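Glutamine cyclotransferase (PDB 6QQL) probably catalyses, as a zinc-dependent glutaminyl cyclase, the formation of pyroglutamate from N-terminal glutamine residues of peptides. Local coordinates at residues V41-I47 / T127-A131; T63-F67 / L142-R146; Y193-A197 / L260-C264; A227-A232 / T303-Y307. All blocks are in the same frame, centred on the assembly; numbering follows the deposited sequence.

Contact 1. Residues V41-I47 / T127-A131; sequences VNFGPRI and TFDGA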
loop_
_atom_site.group_PDB
_atom_site.type_symbol
_atom_site.label_atom_id
_atom_site.label_comp_id
_atom_site.label_asym_id
_atom_site.label_seq_id
_atom_site.Cartn_x
_atom_site.Cartn_y
_atom_site.Cartn_z
ATOM N N VAL A 41 10.172 -10.076 1.371
ATOM C CA VAL A 41 10.097 -11.353 0.675
ATOM C C VAL A 41 10.932 -12.390 1.382
ATOM O O VAL A 41 10.564 -13.569 1.423
ATOM C CB VAL A 41 10.528 -11.169 -0.787
ATOM C CG1 VAL A 41 10.748 -12.502 -1.463
ATOM C CG2 VAL A 41 9.494 -10.337 -1.521
ATOM N N ASN A 42 12.046 -11.967 1.982
ATOM C CA ASN A 42 12.961 -12.921 2.595
ATOM C C ASN A 42 12.299 -13.741 3.704
ATOM O O ASN A 42 12.616 -14.924 3.870
ATOM C CB ASN A 42 14.196 -12.186 3.123
ATOM C CG ASN A 42 15.197 -11.884 2.027
ATOM O OD1 ASN A 42 15.116 -12.443 0.934
ATOM N ND2 ASN A 42 16.150 -11.010 2.314
ATOM N N PHE A 43 11.357 -13.161 4.444
ATOM C CA PHE A 43 10.732 -13.936 5.510
ATOM C C PHE A 43 9.967 -15.116 4.981
ATOM O O PHE A 43 9.682 -16.044 5.741
ATOM C CB PHE A 43 9.745 -13.101 6.318
ATOM C CG PHE A 43 10.372 -12.005 7.096
ATOM C CD1 PHE A 43 10.661 -10.800 6.499
ATOM C CD2 PHE A 43 10.651 -12.183 8.435
ATOM C CE1 PHE A 43 11.237 -9.796 7.219
ATOM C CE2 PHE A 43 11.218 -11.187 9.167
ATOM C CZ PHE A 43 11.518 -9.989 8.567
ATOM N N GLY A 44 9.649 -15.113 3.698
ATOM C CA GLY A 44 8.646 -16.004 3.181
ATOM C C GLY A 44 7.308 -15.293 3.111
ATOM O O GLY A 44 7.152 -14.145 3.553
ATOM N N PRO A 45 6.313 -15.976 2.558
ATOM C CA PRO A 45 5.016 -15.337 2.321
ATOM C C PRO A 45 4.431 -14.782 3.608
ATOM O O PRO A 45 4.380 -15.467 4.628
ATOM C CB PRO A 45 4.161 -16.481 1.780
ATOM C CG PRO A 45 5.143 -17.511 1.316
ATOM C CD PRO A 45 6.307 -17.404 2.224
ATOM N N ARG A 46 3.967 -13.533 3.552
ATOM C CA ARG A 46 3.409 -12.893 4.737
ATOM C C ARG A 46 1.931 -13.241 4.864
ATOM O O ARG A 46 1.054 -12.387 4.957
ATOM C CB ARG A 46 3.628 -11.392 4.685
ATOM C CG ARG A 46 4.970 -10.981 5.209
ATOM C CD ARG A 46 6.034 -11.188 4.162
ATOM N NE ARG A 46 5.624 -10.489 2.952
ATOM C CZ ARG A 46 5.965 -10.825 1.715
ATOM N NH1 ARG A 46 6.755 -11.867 1.493
ATOM N NH2 ARG A 46 5.497 -10.111 0.700
ATOM N N ILE A 47 1.674 -14.541 4.889
ATOM C CA ILE A 47 0.316 -15.058 4.986
ATOM C C ILE A 47 -0.209 -14.924 6.408
ATOM O O ILE A 47 0.417 -15.437 7.349
ATOM C CB ILE A 47 0.260 -16.507 4.513
ATOM C CG1 ILE A 47 0.542 -16.549 3.013
ATOM C CG2 ILE A 47 -1.056 -17.157 4.930
ATOM C CD1 ILE A 47 0.829 -17.949 2.481
ATOM N N THR A 127 1.907 -21.303 -2.737
ATOM C CA THR A 127 2.151 -19.942 -2.287
ATOM C C THR A 127 3.096 -19.187 -3.229
ATOM O O THR A 127 3.800 -19.776 -4.061
ATOM C CB THR A 127 2.713 -19.942 -0.860
ATOM O OG1 THR A 127 4.021 -20.529 -0.850
ATOM C CG2 THR A 127 1.799 -20.713 0.057
ATOM N N PHE A 128 3.066 -17.853 -3.111
ATOM C CA PHE A 128 3.934 -16.981 -3.896
ATOM C C PHE A 128 4.490 -15.876 -2.999
ATOM O O PHE A 128 4.088 -15.725 -1.846
ATOM C CB PHE A 128 3.200 -16.408 -5.123
ATOM C CG PHE A 128 2.109 -15.424 -4.795
ATOM C CD1 PHE A 128 0.885 -15.855 -4.314
ATOM C CD2 PHE A 128 2.295 -14.061 -5.013
ATOM C CE1 PHE A 128 -0.128 -14.938 -4.033
ATOM C CE2 PHE A 128 1.288 -13.148 -4.735
ATOM C CZ PHE A 128 0.078 -13.588 -4.247
ATOM N N ASP A 129 5.447 -15.113 -3.533
ATOM C CA ASP A 129 6.212 -14.178 -2.714
ATOM C C ASP A 129 5.469 -12.871 -2.468
ATOM O O ASP A 129 5.701 -12.216 -1.443
ATOM C CB ASP A 129 7.560 -13.865 -3.372
ATOM C CG ASP A 129 8.564 -15.009 -3.261
ATOM O OD1 ASP A 129 8.294 -16.007 -2.548
ATOM O OD2 ASP A 129 9.640 -14.890 -3.896
ATOM N N GLY A 130 4.618 -12.456 -3.409
ATOM C CA GLY A 130 3.951 -11.172 -3.337
ATOM C C GLY A 130 4.910 -10.007 -3.192
ATOM O O GLY A 130 4.688 -9.104 -2.378
ATOM N N ALA A 131 5.978 -10.000 -3.983
ATOM C CA ALA A 131 6.897 -8.876 -3.924
ATOM C C ALA A 131 6.202 -7.586 -4.353
ATOM O O ALA A 131 6.383 -6.536 -3.724
ATOM C CB ALA A 131 8.136 -9.161 -4.774
#
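Arg46 reaches across to the backbone of Asp129 and Gly130 from the centre of an inverse gamma turn, closed by a weak bond from Ile47 N to Pro45 O. From CB, which starts to one side of 127-131, the chain bends at both chi2 (80°) and chi3 (54°), bringing CD beside Gly44 O and swinging NE and CZ toward the other loop, with CZ 3.5 Å from Asp129 O. NH1 bonds to Gly44 O and weakly to Asp129 O at 3.1 Å. NH2 makes two weak bonds, to Asp129 O at 3.0 Å and to Gly130 O at 3.3 Å. Both carbonyl oxygens lie at the guanidinium edge, near its plane. Loop 127-131 leads from strand 102-108 into helix 131-149 of the alpha/beta fold; Gly130 is the N-cap of that helix, which carries the zinc ligand Asp133. Phe128 starts away from 41-47, and its side chain comes within about 4 Å (nearest atoms) of that of zinc ligand His283. Carbon contacts flank the arginine: methylene CB of Pro45 lies 3.7 Å from Phe128 O, Ile47 CD1 packs on Thr127 CG2 at 3.8 Å, and Val41 splits its methyls, CG1 against Asp129 OD2 and CG2 on Ala131 CB at 3.7 Å.

Contact 2. Residues T63-F67 / L142-R146; sequences TLRSF and LEIAR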
loop_
_atom_site.group_PDB
_atom_site.type_symbol
_atom_site.label_atom_id
_atom_site.label_comp_id
_atom_site.label_asym_id
_atom_site.label_seq_id
_atom_site.Cartn_x
_atom_site.Cartn_y
_atom_site.Cartn_z
ATOM N N THR A 63 11.377 -1.568 12.491
ATOM C CA THR A 63 11.989 -0.700 11.495
ATOM C C THR A 63 11.358 0.685 11.522
ATOM O O THR A 63 12.070 1.700 11.493
ATOM C CB THR A 63 11.872 -1.344 10.110
ATOM O OG1 THR A 63 12.622 -2.567 10.083
ATOM C CG2 THR A 63 12.388 -0.420 9.035
ATOM N N LEU A 64 10.022 0.743 11.605
ATOM C CA LEU A 64 9.348 2.035 11.666
ATOM C C LEU A 64 9.734 2.804 12.920
ATOM O O LEU A 64 10.004 4.011 12.858
ATOM C CB LEU A 64 7.838 1.848 11.614
ATOM C CG LEU A 64 7.233 1.446 10.277
ATOM C CD1 LEU A 64 5.749 1.148 10.468
ATOM C CD2 LEU A 64 7.454 2.535 9.258
ATOM N N ARG A 65 9.781 2.121 14.068
ATOM C CA ARG A 65 10.222 2.782 15.290
ATOM C C ARG A 65 11.634 3.318 15.110
ATOM O O ARG A 65 11.950 4.414 15.587
ATOM C CB ARG A 65 10.156 1.821 16.482
ATOM C CG ARG A 65 8.790 1.294 16.843
ATOM C CD ARG A 65 8.716 0.866 18.302
ATOM N NE ARG A 65 7.333 0.760 18.794
ATOM C CZ ARG A 65 6.677 -0.380 19.047
ATOM N NH1 ARG A 65 7.259 -1.564 18.870
ATOM N NH2 ARG A 65 5.427 -0.329 19.503
ATOM N N SER A 66 12.492 2.566 14.410
ATOM C CA SER A 66 13.867 3.009 14.190
ATOM C C SER A 66 13.953 4.251 13.302
ATOM O O SER A 66 15.002 4.903 13.259
ATOM C CB SER A 66 14.703 1.878 13.570
ATOM O OG SER A 66 14.519 1.775 12.156
ATOM N N PHE A 67 12.882 4.581 12.586
ATOM C CA PHE A 67 12.814 5.770 11.748
ATOM C C PHE A 67 12.103 6.944 12.437
ATOM O O PHE A 67 11.697 7.903 11.769
ATOM C CB PHE A 67 12.130 5.427 10.422
ATOM C CG PHE A 67 12.928 4.493 9.537
ATOM C CD1 PHE A 67 14.308 4.468 9.594
ATOM C CD2 PHE A 67 12.289 3.641 8.634
ATOM C CE1 PHE A 67 15.038 3.608 8.760
ATOM C CE2 PHE A 67 13.015 2.782 7.801
ATOM C CZ PHE A 67 14.379 2.765 7.859
ATOM N N LEU A 142 8.095 2.422 3.611
ATOM C CA LEU A 142 9.247 2.311 4.500
ATOM C C LEU A 142 10.297 3.367 4.181
ATOM O O LEU A 142 10.844 4.012 5.085
ATOM C CB LEU A 142 9.871 0.929 4.385
ATOM C CG LEU A 142 9.198 -0.228 5.099
ATOM C CD1 LEU A 142 9.953 -1.472 4.708
ATOM C CD2 LEU A 142 9.129 -0.025 6.621
ATOM N N GLU A 143 10.637 3.521 2.896
ATOM C CA GLU A 143 11.691 4.469 2.560
ATOM C C GLU A 143 11.228 5.899 2.769
ATOM O O GLU A 143 12.033 6.754 3.171
ATOM C CB GLU A 143 12.195 4.245 1.133
ATOM C CG GLU A 143 12.894 5.457 0.485
ATOM C CD GLU A 143 14.254 5.830 1.064
ATOM O OE1 GLU A 143 14.710 5.224 2.068
ATOM O OE2 GLU A 143 14.893 6.726 0.461
ATOM N N ILE A 144 9.939 6.173 2.549
ATOM C CA ILE A 144 9.413 7.481 2.926
ATOM C C ILE A 144 9.534 7.680 4.428
ATOM O O ILE A 144 10.024 8.718 4.898
ATOM C CB ILE A 144 7.972 7.660 2.419
ATOM C CG1 ILE A 144 7.984 7.656 0.883
ATOM C CG2 ILE A 144 7.352 8.949 2.978
ATOM C CD1 ILE A 144 6.640 7.762 0.251
ATOM N N ALA A 145 9.141 6.664 5.200
ATOM C CA ALA A 145 9.243 6.765 6.649
ATOM C C ALA A 145 10.650 7.161 7.075
ATOM O O ALA A 145 10.826 8.072 7.889
ATOM C CB ALA A 145 8.845 5.442 7.295
ATOM N N ARG A 146 11.670 6.531 6.490
ATOM C CA ARG A 146 13.037 6.864 6.877
ATOM C C ARG A 146 13.335 8.335 6.622
ATOM O O ARG A 146 13.856 9.035 7.502
ATOM C CB ARG A 146 14.039 5.970 6.146
ATOM C CG ARG A 146 15.478 6.244 6.559
ATOM C CD ARG A 146 16.461 5.285 5.906
ATOM N NE ARG A 146 16.374 5.300 4.457
ATOM C CZ ARG A 146 17.129 6.061 3.675
ATOM N NH1 ARG A 146 18.030 6.879 4.210
ATOM N NH2 ARG A 146 16.987 5.995 2.357
#
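Phe67, just past the last turn of helix 51-66, brings its CA to 5.0 Å from the CA of Arg146 in helix 131-149, the closest pair of CA atoms, while its own N bonds back to Leu64 O. One ring face lies against the aliphatic part of the arginine. Arg146 CB sits over the centre of that face, 3.5 Å from the centroid and only 5° off the ring normal, a CH-pi contact. Because the chain is extended through chi1 (-178°) and chi2, CG and CD continue across the same ring toward CE1, with CG 3.5 Å from that atom. The guanidinium, its plane turned 62° from the ring, then leads away and pairs with Glu143 of its own helix: NE makes a weak bond to OE1, and NH2 completes the salt bridge, although its modelled length is doubtful. On the opposite ring face lie Thr63 O and Ser66 OG, both toward the rim. Deeper in the interface Leu64 CD2 touches both Ala145 CB, at 3.8 Å, and Leu142 CD2, at 4.0 Å; Thr63 CG2 touches the same Leu142 methyl at 4.1 Å. Phe36 of helix 30-42 packs on both Phe67 and Leu142, and Ser29 and Ser32 bond to the Glu143 carboxylate. The two helices pack side by side against the mixed sheet of the alpha/beta fold, where strand 85-95 meets Leu64 through Ile91 and Ala93, and Ala145 through Tyr95.

Contact 3. Residues Y193-A197 / L260-C264; sequences YKAEA and LGIPC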
loop_
_atom_site.group_PDB
_atom_site.type_symbol
_atom_site.label_atom_id
_atom_site.label_comp_id
_atom_site.label_asym_id
_atom_site.label_seq_id
_atom_site.Cartn_x
_atom_site.Cartn_y
_atom_site.Cartn_z
ATOM N N TYR A 193 -10.453 10.117 14.490
ATOM C CA TYR A 193 -9.296 10.265 13.616
ATOM C C TYR A 193 -9.694 10.996 12.342
ATOM O O TYR A 193 -10.773 10.758 11.794
ATOM C CB TYR A 193 -8.693 8.896 13.272
ATOM C CG TYR A 193 -7.591 9.001 12.232
ATOM C CD1 TYR A 193 -7.879 8.958 10.873
ATOM C CD2 TYR A 193 -6.280 9.183 12.604
ATOM C CE1 TYR A 193 -6.892 9.081 9.925
ATOM C CE2 TYR A 193 -5.285 9.308 11.662
ATOM C CZ TYR A 193 -5.590 9.251 10.321
ATOM O OH TYR A 193 -4.587 9.381 9.372
ATOM N N LYS A 194 -8.823 11.889 11.872
ATOM C CA LYS A 194 -9.087 12.563 10.605
ATOM C C LYS A 194 -7.766 12.855 9.900
ATOM O O LYS A 194 -6.731 13.067 10.539
ATOM C CB LYS A 194 -9.872 13.867 10.771
ATOM C CG LYS A 194 -10.765 14.152 9.560
ATOM C CD LYS A 194 -10.359 15.282 8.610
ATOM C CE LYS A 194 -11.214 15.161 7.326
ATOM N NZ LYS A 194 -10.769 16.008 6.180
ATOM N N ALA A 195 -7.801 12.846 8.572
ATOM C CA ALA A 195 -6.634 13.241 7.799
ATOM C C ALA A 195 -7.125 14.047 6.615
ATOM O O ALA A 195 -8.251 13.860 6.154
ATOM C CB ALA A 195 -5.791 12.048 7.322
ATOM N N GLU A 196 -6.293 14.973 6.144
ATOM C CA GLU A 196 -6.756 15.824 5.057
ATOM C C GLU A 196 -6.847 15.036 3.753
ATOM O O GLU A 196 -7.789 15.219 2.973
ATOM C CB GLU A 196 -5.838 17.039 4.913
ATOM C CG GLU A 196 -5.875 17.992 6.083
ATOM C CD GLU A 196 -7.285 18.309 6.532
ATOM O OE1 GLU A 196 -7.595 18.099 7.725
ATOM O OE2 GLU A 196 -8.091 18.761 5.691
ATOM N N ALA A 197 -5.917 14.113 3.527
ATOM C CA ALA A 197 -5.912 13.350 2.290
ATOM C C ALA A 197 -5.257 11.996 2.535
ATOM O O ALA A 197 -4.353 11.873 3.371
ATOM C CB ALA A 197 -5.195 14.113 1.184
ATOM N N LEU A 260 -14.468 6.895 7.100
ATOM C CA LEU A 260 -13.759 8.006 7.712
ATOM C C LEU A 260 -13.905 9.321 6.955
ATOM O O LEU A 260 -13.412 10.346 7.434
ATOM C CB LEU A 260 -12.278 7.667 7.880
ATOM C CG LEU A 260 -11.999 6.705 9.031
ATOM C CD1 LEU A 260 -10.498 6.465 9.177
ATOM C CD2 LEU A 260 -12.590 7.224 10.339
ATOM N N GLY A 261 -14.537 9.323 5.783
ATOM C CA GLY A 261 -14.733 10.556 5.060
ATOM C C GLY A 261 -13.467 11.145 4.512
ATOM O O GLY A 261 -13.447 12.322 4.154
ATOM N N ILE A 262 -12.382 10.388 4.482
ATOM C CA ILE A 262 -11.139 10.969 4.000
ATOM C C ILE A 262 -11.019 10.768 2.488
ATOM O O ILE A 262 -11.131 9.629 1.993
ATOM C CB ILE A 262 -9.948 10.380 4.764
ATOM C CG1 ILE A 262 -10.217 10.487 6.268
ATOM C CG2 ILE A 262 -8.649 11.069 4.340
ATOM C CD1 ILE A 262 -9.107 9.965 7.141
ATOM N N PRO A 263 -10.782 11.834 1.718
ATOM C CA PRO A 263 -10.544 11.672 0.276
ATOM C C PRO A 263 -9.237 10.932 0.036
ATOM O O PRO A 263 -8.165 11.387 0.443
ATOM C CB PRO A 263 -10.492 13.114 -0.243
ATOM C CG PRO A 263 -10.074 13.896 0.914
ATOM C CD PRO A 263 -10.689 13.241 2.134
ATOM N N CYS A 264 -9.336 9.762 -0.594
ATOM C CA CYS A 264 -8.186 8.905 -0.838
ATOM C C CYS A 264 -8.045 8.585 -2.323
ATOM O O CYS A 264 -9.030 8.596 -3.071
ATOM C CB CYS A 264 -8.298 7.609 -0.025
ATOM S SG CYS A 264 -8.460 7.907 1.766
#
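The ring of Tyr193 presents its edge to Ile262, whose CD1 lies near the ring plane at 3.7 Å from CE1, while Leu260 CD1 comes in obliquely to Tyr193 CD1 at 4.0 Å. Trp184 meets the same tyrosine ring edge-to-face, His189 also meets it, and the hydroxyl bonds to Asp159 OD2. The two segments run nearly parallel, their end-to-end directions (193 to 197, 260 to 263) 12° apart, as the lead-ins to the adjacent parallel strands 197-202 and 264-268 of the mixed sheet in this alpha/beta fold. Ile262 fills the seam between them. Its CG1 is anti to the carbonyl carbon (chi1 -51°), and the extended branch ends in CD1, which touches both the Tyr193 ring edge and Ala195, 3.9 Å from its CB. The other branch, CG2, stands against Ala195 O at 3.4 Å. Farther along, the Pro263 ring packs on the backbone of 193-197, with CG 3.3 Å from Glu196 O. Toward solvent, Lys194 NZ makes a weak bond to Ala195 O and a long salt bridge to Glu196. Where the strands begin, Pro263 O takes a backbone hydrogen bond from Gly198 and a CA-H...O contact from Ala197 CA, at 3.5 Å and 135° at the hydrogen.

Contact 4. Residues A227-A232 / T303-Y307; sequences AVWQTA and TVIRY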
loop_
_atom_site.group_PDB
_atom_site.type_symbol
_atom_site.label_atom_id
_atom_site.label_comp_id
_atom_site.label_asym_id
_atom_site.label_seq_id
_atom_site.Cartn_x
_atom_site.Cartn_y
_atom_site.Cartn_z
ATOM N N ALA A 227 -3.359 16.568 -8.282
ATOM C CA ALA A 227 -2.127 17.053 -7.676
ATOM C C ALA A 227 -1.014 16.007 -7.746
ATOM O O ALA A 227 0.144 16.337 -8.015
ATOM C CB ALA A 227 -2.399 17.483 -6.234
ATOM N N VAL A 228 -1.337 14.739 -7.498
ATOM C CA VAL A 228 -0.301 13.716 -7.544
ATOM C C VAL A 228 0.182 13.525 -8.973
ATOM O O VAL A 228 1.384 13.586 -9.252
ATOM C CB VAL A 228 -0.810 12.390 -6.947
ATOM C CG1 VAL A 228 0.203 11.290 -7.190
ATOM C CG2 VAL A 228 -1.047 12.541 -5.448
ATOM N N TRP A 229 -0.755 13.333 -9.906
ATOM C CA TRP A 229 -0.403 13.030 -11.290
ATOM C C TRP A 229 0.322 14.190 -11.955
ATOM O O TRP A 229 1.141 13.976 -12.859
ATOM C CB TRP A 229 -1.660 12.659 -12.059
ATOM C CG TRP A 229 -1.836 11.177 -12.299
ATOM C CD1 TRP A 229 -1.816 10.527 -13.511
ATOM C CD2 TRP A 229 -2.083 10.168 -11.307
ATOM N NE1 TRP A 229 -2.043 9.177 -13.328
ATOM C CE2 TRP A 229 -2.203 8.931 -11.988
ATOM C CE3 TRP A 229 -2.215 10.187 -9.908
ATOM C CZ2 TRP A 229 -2.440 7.738 -11.320
ATOM C CZ3 TRP A 229 -2.440 9.004 -9.246
ATOM C CH2 TRP A 229 -2.556 7.795 -9.952
ATOM N N GLN A 230 0.004 15.419 -11.559
ATOM C CA GLN A 230 0.741 16.563 -12.072
ATOM C C GLN A 230 2.142 16.628 -11.476
ATOM O O GLN A 230 3.091 17.020 -12.160
ATOM C CB GLN A 230 -0.054 17.837 -11.804
ATOM C CG GLN A 230 -1.133 17.988 -12.847
ATOM C CD GLN A 230 -1.662 19.397 -13.003
ATOM O OE1 GLN A 230 -1.436 20.040 -14.031
ATOM N NE2 GLN A 230 -2.405 19.874 -12.003
ATOM N N THR A 231 2.300 16.234 -10.212
ATOM C CA THR A 231 3.640 16.120 -9.652
ATOM C C THR A 231 4.469 15.134 -10.458
ATOM O O THR A 231 5.559 15.465 -10.938
ATOM C CB THR A 231 3.562 15.701 -8.178
ATOM O OG1 THR A 231 3.098 16.798 -7.377
ATOM C CG2 THR A 231 4.914 15.159 -7.657
ATOM N N ALA A 232 3.933 13.929 -10.663
ATOM C CA ALA A 232 4.584 12.932 -11.508
ATOM C C ALA A 232 4.974 13.517 -12.866
ATOM O O ALA A 232 6.126 13.409 -13.293
ATOM C CB ALA A 232 3.661 11.724 -11.670
ATOM N N THR A 303 7.551 10.578 -6.644
ATOM C CA THR A 303 6.317 11.362 -6.759
ATOM C C THR A 303 5.695 11.603 -5.389
ATOM O O THR A 303 5.430 12.748 -5.008
ATOM C CB THR A 303 5.298 10.686 -7.700
ATOM O OG1 THR A 303 5.779 10.666 -9.054
ATOM C CG2 THR A 303 4.003 11.438 -7.686
ATOM N N VAL A 304 5.507 10.544 -4.607
ATOM C CA VAL A 304 4.772 10.702 -3.360
ATOM C C VAL A 304 5.544 11.579 -2.383
ATOM O O VAL A 304 4.964 12.464 -1.744
ATOM C CB VAL A 304 4.442 9.325 -2.760
ATOM C CG1 VAL A 304 3.898 9.470 -1.373
ATOM C CG2 VAL A 304 3.447 8.626 -3.628
ATOM N N ILE A 305 6.857 11.361 -2.252
ATOM C CA ILE A 305 7.655 12.186 -1.340
ATOM C C ILE A 305 7.608 13.664 -1.757
ATOM O O ILE A 305 7.455 14.557 -0.914
ATOM C CB ILE A 305 9.092 11.631 -1.235
ATOM C CG1 ILE A 305 9.779 12.150 0.027
ATOM C CG2 ILE A 305 9.951 11.994 -2.430
ATOM C CD1 ILE A 305 10.783 11.205 0.599
ATOM N N ARG A 306 7.689 13.940 -3.062
ATOM C CA ARG A 306 7.623 15.316 -3.542
ATOM C C ARG A 306 6.267 15.937 -3.245
ATOM O O ARG A 306 6.182 17.074 -2.765
ATOM C CB ARG A 306 7.918 15.352 -5.038
ATOM C CG ARG A 306 9.355 15.274 -5.272
ATOM C CD ARG A 306 9.971 16.616 -5.003
ATOM N NE ARG A 306 11.420 16.481 -4.984
ATOM C CZ ARG A 306 12.180 16.143 -6.022
ATOM N NH1 ARG A 306 11.636 15.911 -7.208
ATOM N NH2 ARG A 306 13.495 16.040 -5.863
ATOM N N TYR A 307 5.194 15.213 -3.541
ATOM C CA TYR A 307 3.879 15.715 -3.189
ATOM C C TYR A 307 3.795 15.940 -1.676
ATOM O O TYR A 307 3.202 16.923 -1.206
ATOM C CB TYR A 307 2.799 14.734 -3.668
ATOM C CG TYR A 307 1.443 15.098 -3.138
ATOM C CD1 TYR A 307 0.623 15.976 -3.839
ATOM C CD2 TYR A 307 1.026 14.652 -1.889
ATOM C CE1 TYR A 307 -0.605 16.352 -3.335
ATOM C CE2 TYR A 307 -0.181 15.028 -1.371
ATOM C CZ TYR A 307 -1.003 15.876 -2.093
ATOM O OH TYR A 307 -2.218 16.237 -1.560
#
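Val228 stands over one face of the Tyr307 ring, its CG2 4.3 Å from the centroid and 16° off the normal in a CH-pi contact offset toward the rim. Ala227 comes to the edge of the same ring, CB near its plane and 3.6 Å from CE1; Thr231 OG1 is also near that plane. With CG anti to the backbone N (chi1 171°), the tyrosine lies along the flank of the other helix. Segments 227-232 and 303-307, of helices 222-234 and 294-311, cross at 113°, their axes 9.1 Å apart, and both helices rest on strand 264-268, through Val228 on Ile265 and Val304 on Ile267, covering the sheet of an alpha/beta fold. Thr231 and Thr303 lie alongside one another, pointing opposite ways, with their CG2 methyls 3.8 Å apart. The Thr303 methyl also faces Val228 O, while its OG1 sits 3.5 Å from Ala232 CB and bonds to Ala299 O. Thr231 OG1 turns back to Ala227 O at 3.1 Å, which Thr231 N approaches from the opposite carbonyl face. Arg306 meets Thr231 CG2 through CB, and its end leads toward Asp26 and Glu302, which bind magnesium in a structure of this protein, though none is bound here.

Overall arrangement
From the N terminus, contact 1 opens at the end of helix 30-42 and contact 2 at the end of the next helix, 51-66. Contact 1 closes at the start of helix 131-149, tying helix 30-42 to the zinc-side loop; contact 2 closes within that helix, tying helix 51-66 to it, so the two loops cross. The C-terminal half repeats this alternation: contact 3 opens at 193-197 and contact 4 at 227-232, then 260-264 closes the former and helix 294-311 the latter. Contact 3 joins the starts of two neighbouring strands, contact 4 two helices. Contacts 1 and 3 lie on opposite sides of the chain's centre. Contacts 2 and 4 touch, Ile144 CD1 lying 3.6 Å from Val304 CG1, so helix 131-149 packs on helix 294-311.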